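Local coordinates for capsular polysaccharide biosynthesis protein (Burkholderia pseudomallei, PDB 4BQN), which binds coenzyme A and probably acts as an acetyltransferase in the biosynthesis of capsular polysaccharide, at residues A[4-9]-A[59-64]. The protein carries 1 engineered substitution. Numbering follows the deposited sequence. Where two conformers were deposited one is given.
Sequences QRKKYS and KLDLFL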
ATOM      1  N   GLN A   4       7.980  20.727 -26.183  1.00 37.20           N
ATOM      2  CA  GLN A   4       6.755  20.175 -26.781  1.00 38.57           C
ATOM      3  C   GLN A   4       6.560  18.677 -26.471  1.00 33.54           C
ATOM      4  O   GLN A   4       6.060  17.913 -27.302  1.00 48.48           O
ATOM      5  CB  GLN A   4       6.740  20.406 -28.293  1.00 37.82           C
ATOM      6  CG  GLN A   4       6.631  21.869 -28.685  1.00 40.49           C
ATOM      7  CD  GLN A   4       6.518  22.082 -30.181  1.00 30.06           C
ATOM      8  OE1 GLN A   4       7.443  22.591 -30.816  1.00 40.31           O
ATOM      9  NE2 GLN A   4       5.379  21.694 -30.757  1.00 37.42           N
ATOM     10  N   ARG A   5       6.964  18.256 -25.279  1.00 27.16           N
ATOM     11  CA  ARG A   5       6.602  16.940 -24.779  1.00 21.24           C
ATOM     12  C   ARG A   5       5.100  16.855 -24.533  1.00 21.21           C
ATOM     13  O   ARG A   5       4.448  17.870 -24.287  1.00 26.00           O
ATOM     14  CB  ARG A   5       7.335  16.670 -23.466  1.00 19.63           C
ATOM     15  CG  ARG A   5       8.821  16.436 -23.643  1.00 22.44           C
ATOM     16  CD  ARG A   5       9.533  16.184 -22.333  1.00 21.69           C
ATOM     17  NE  ARG A   5       9.559  17.355 -21.465  1.00 24.08           N
ATOM     18  CZ  ARG A   5       9.933  17.343 -20.184  1.00 24.29           C
ATOM     19  NH1 ARG A   5      10.316  16.212 -19.584  1.00 23.89           N
ATOM     20  NH2 ARG A   5       9.923  18.474 -19.493  1.00 26.65           N
ATOM     21  N   LYS A   6       4.557  15.644 -24.599  1.00 18.93           N
ATOM     22  CA  LYS A   6       3.164  15.398 -24.224  0.60 19.67           C
ATOM     23  C   LYS A   6       3.012  15.573 -22.720  1.00 18.62           C
ATOM     24  O   LYS A   6       3.986  15.436 -21.980  1.00 18.97           O
ATOM     25  CB  LYS A   6       2.743  13.987 -24.636  0.60 20.70           C
ATOM     26  CG  LYS A   6       2.709  13.756 -26.141  0.60 25.28           C
ATOM     27  CD  LYS A   6       2.452  12.295 -26.464  0.60 28.20           C
ATOM     28  CE  LYS A   6       2.393  12.063 -27.964  0.60 37.86           C
ATOM     29  NZ  LYS A   6       1.914  10.688 -28.287  0.60 40.20           N
ATOM     30  N   LYS A   7       1.793  15.872 -22.274  1.00 18.80           N
ATOM     31  CA  LYS A   7       1.549  16.127 -20.861  0.50 17.79           C
ATOM     32  C   LYS A   7       0.833  14.960 -20.188  1.00 14.88           C
ATOM     33  O   LYS A   7      -0.118  14.385 -20.738  1.00 16.86           O
ATOM     34  CB  LYS A   7       0.758  17.421 -20.666  0.50 20.48           C
ATOM     35  CG  LYS A   7       1.470  18.659 -21.186  0.50 25.81           C
ATOM     36  CD  LYS A   7       0.603  19.897 -21.017  0.50 28.22           C
ATOM     37  CE  LYS A   7       1.104  21.055 -21.867  0.50 36.99           C
ATOM     38  NZ  LYS A   7       0.029  22.067 -22.073  0.50 45.32           N
ATOM     39  N   TYR A   8       1.298  14.615 -18.990  1.00 15.27           N
ATOM     40  CA  TYR A   8       0.649  13.573 -18.209  1.00 13.63           C
ATOM     41  C   TYR A   8       0.541  13.968 -16.761  1.00 12.49           C
ATOM     42  O   TYR A   8       1.277  14.833 -16.276  1.00 13.23           O
ATOM     43  CB  TYR A   8       1.370  12.216 -18.344  1.00 14.06           C
ATOM     44  CG  TYR A   8       2.520  11.957 -17.397  1.00 13.26           C
ATOM     45  CD1 TYR A   8       3.715  12.665 -17.505  1.00 15.14           C
ATOM     46  CD2 TYR A   8       2.420  10.983 -16.411  1.00 15.86           C
ATOM     47  CE1 TYR A   8       4.767  12.416 -16.643  1.00 14.94           C
ATOM     48  CE2 TYR A   8       3.473  10.721 -15.549  1.00 14.74           C
ATOM     49  CZ  TYR A   8       4.635  11.440 -15.662  1.00 14.83           C
ATOM     50  OH  TYR A   8       5.668  11.166 -14.781  1.00 15.76           O
ATOM     51  N   SER A   9      -0.384  13.318 -16.071  1.00 13.40           N
ATOM     52  CA  SER A   9      -0.439  13.412 -14.626  0.71 13.33           C
ATOM     53  C   SER A   9      -0.664  12.028 -14.069  1.00 11.44           C
ATOM     54  O   SER A   9      -1.090  11.120 -14.796  1.00 14.26           O
ATOM     55  CB  SER A   9      -1.564  14.336 -14.181  0.71 13.74           C
ATOM     56  OG  SER A   9      -1.439  14.608 -12.801  0.71 14.36           O
ATOM     57  N   LYS A  59      -6.273  19.292 -20.373  1.00 18.63           N
ATOM     58  CA  LYS A  59      -5.059  19.522 -21.158  1.00 19.71           C
ATOM     59  C   LYS A  59      -4.109  18.315 -21.228  1.00 18.97           C
ATOM     60  O   LYS A  59      -3.042  18.398 -21.840  1.00 22.23           O
ATOM     61  CB  LYS A  59      -4.302  20.754 -20.632  1.00 26.47           C
ATOM     62  CG  LYS A  59      -5.099  22.051 -20.639  1.00 33.99           C
ATOM     63  CD  LYS A  59      -4.284  23.187 -20.047  1.00 46.45           C
ATOM     64  CE  LYS A  59      -5.168  24.359 -19.655  1.00 54.63           C
ATOM     65  NZ  LYS A  59      -4.589  25.112 -18.506  1.00 61.42           N
ATOM     66  N   LEU A  60      -4.481  17.192 -20.615  1.00 18.89           N
ATOM     67  CA  LEU A  60      -3.579  16.039 -20.584  1.00 17.38           C
ATOM     68  C   LEU A  60      -3.664  15.163 -21.831  1.00 17.84           C
ATOM     69  O   LEU A  60      -4.753  14.913 -22.363  1.00 21.34           O
ATOM     70  CB  LEU A  60      -3.858  15.173 -19.351  1.00 17.66           C
ATOM     71  CG  LEU A  60      -3.632  15.822 -17.988  1.00 14.95           C
ATOM     72  CD1 LEU A  60      -4.058  14.810 -16.930  1.00 16.32           C
ATOM     73  CD2 LEU A  60      -2.188  16.267 -17.809  1.00 17.19           C
ATOM     74  N   ASP A  61      -2.499  14.690 -22.279  1.00 17.68           N
ATOM     75  CA  ASP A  61      -2.424  13.597 -23.238  1.00 18.62           C
ATOM     76  C   ASP A  61      -2.618  12.251 -22.547  1.00 17.42           C
ATOM     77  O   ASP A  61      -3.178  11.321 -23.138  1.00 19.97           O
ATOM     78  CB  ASP A  61      -1.083  13.625 -23.965  1.00 19.38           C
ATOM     79  CG  ASP A  61      -0.903  14.882 -24.771  1.00 19.90           C
ATOM     80  OD1 ASP A  61      -1.541  14.984 -25.833  1.00 32.37           O
ATOM     81  OD2 ASP A  61      -0.144  15.764 -24.332  1.00 21.08           O
ATOM     82  N   LEU A  62      -2.153  12.158 -21.300  1.00 16.10           N
ATOM     83  CA  LEU A  62      -2.185  10.905 -20.550  1.00 14.56           C
ATOM     84  C   LEU A  62      -2.575  11.154 -19.103  1.00 13.98           C
ATOM     85  O   LEU A  62      -2.010  12.034 -18.456  1.00 14.62           O
ATOM     86  CB  LEU A  62      -0.813  10.236 -20.607  1.00 15.99           C
ATOM     87  CG  LEU A  62      -0.569   9.013 -19.707  1.00 15.31           C
ATOM     88  CD1 LEU A  62      -1.465   7.840 -20.083  1.00 18.10           C
ATOM     89  CD2 LEU A  62       0.903   8.614 -19.729  1.00 17.10           C
ATOM     90  N   PHE A  63      -3.525  10.363 -18.606  1.00 14.19           N
ATOM     91  CA  PHE A  63      -3.938  10.408 -17.207  1.00 13.40           C
ATOM     92  C   PHE A  63      -3.712   9.000 -16.675  1.00 12.69           C
ATOM     93  O   PHE A  63      -4.444   8.075 -17.031  1.00 14.00           O
ATOM     94  CB  PHE A  63      -5.413  10.814 -17.109  1.00 14.68           C
ATOM     95  CG  PHE A  63      -5.939  11.011 -15.703  1.00 13.50           C
ATOM     96  CD1 PHE A  63      -5.316  11.866 -14.799  1.00 14.49           C
ATOM     97  CD2 PHE A  63      -7.118  10.376 -15.309  1.00 13.89           C
ATOM     98  CE1 PHE A  63      -5.833  12.056 -13.520  1.00 15.51           C
ATOM     99  CE2 PHE A  63      -7.640  10.559 -14.033  1.00 15.36           C
ATOM    100  CZ  PHE A  63      -7.001  11.404 -13.136  1.00 14.60           C
ATOM    101  N   LEU A  64      -2.644   8.837 -15.899  1.00 12.76           N
ATOM    102  CA  LEU A  64      -2.395   7.578 -15.194  0.70 10.99           C
ATOM    103  C   LEU A  64      -3.032   7.725 -13.835  1.00 10.90           C
ATOM    104  O   LEU A  64      -2.784   8.692 -13.131  1.00 13.86           O
ATOM    105  CB  LEU A  64      -0.896   7.317 -15.027  0.70 14.20           C
ATOM    106  CG  LEU A  64      -0.090   6.870 -16.244  0.70 11.91           C
ATOM    107  CD1 LEU A  64       1.403   6.966 -15.962  0.70 12.34           C
ATOM    108  CD2 LEU A  64      -0.467   5.458 -16.676  0.70 17.32           C
TER
HETATM  109  O   HOH W   1      -1.814  20.066 -23.555  1.00 35.35           O
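Two neighbouring strands pair in parallel here, in the middle of the four-stranded parallel sheet. Strand 6-11 carries Lys6 to Ser9, and strand 62-65 carries Leu62 to Leu64. Tyr8 lies beside Leu62 and Ser9 beside Phe63. Ser9 N donates to Leu62 O at 3.2 Å, and Leu64 N donates to Ser9 O at 3.0 Å, nearly along the carbonyl axis. Lys7 O is gripped twice, by Leu62 N at 3.1 Å and by Asp61 N through a more bent bond (133° at the hydrogen).

Where the pairing begins, Asp61 replaces a backbone acceptor with its side chain. Its OD2 takes the N-H of Lys7 at 2.8 Å on the anti lone pair, almost straight at 167°. The two residues thus exchange hydrogen bonds, each giving its backbone N-H. At this exposed N-terminal end, a water accepts from Lys7 NZ and donates to Lys59 O.

On one face, Tyr8 CB packs on Leu62 CB at 3.7 Å. The crowded first torsion of Tyr8 (chi1 87°) sets its ring near Leu64 CD1, and its OH is hydrogen-bonded to Asn24 OD1 of helix 15-24. On the other face, Leu60 CD1 meets Ser9 CB at 3.7 Å, while Ser9 OG is hydrogen-bonded to Val36 O.

Strand 33-35 flanks 6-11 and strand 91-94 flanks 62-65. The all-parallel order 2-1-3-4, with helix 46-56 in the crossover into strand 62-65, is consistent with a flavodoxin-like alpha/beta sheet.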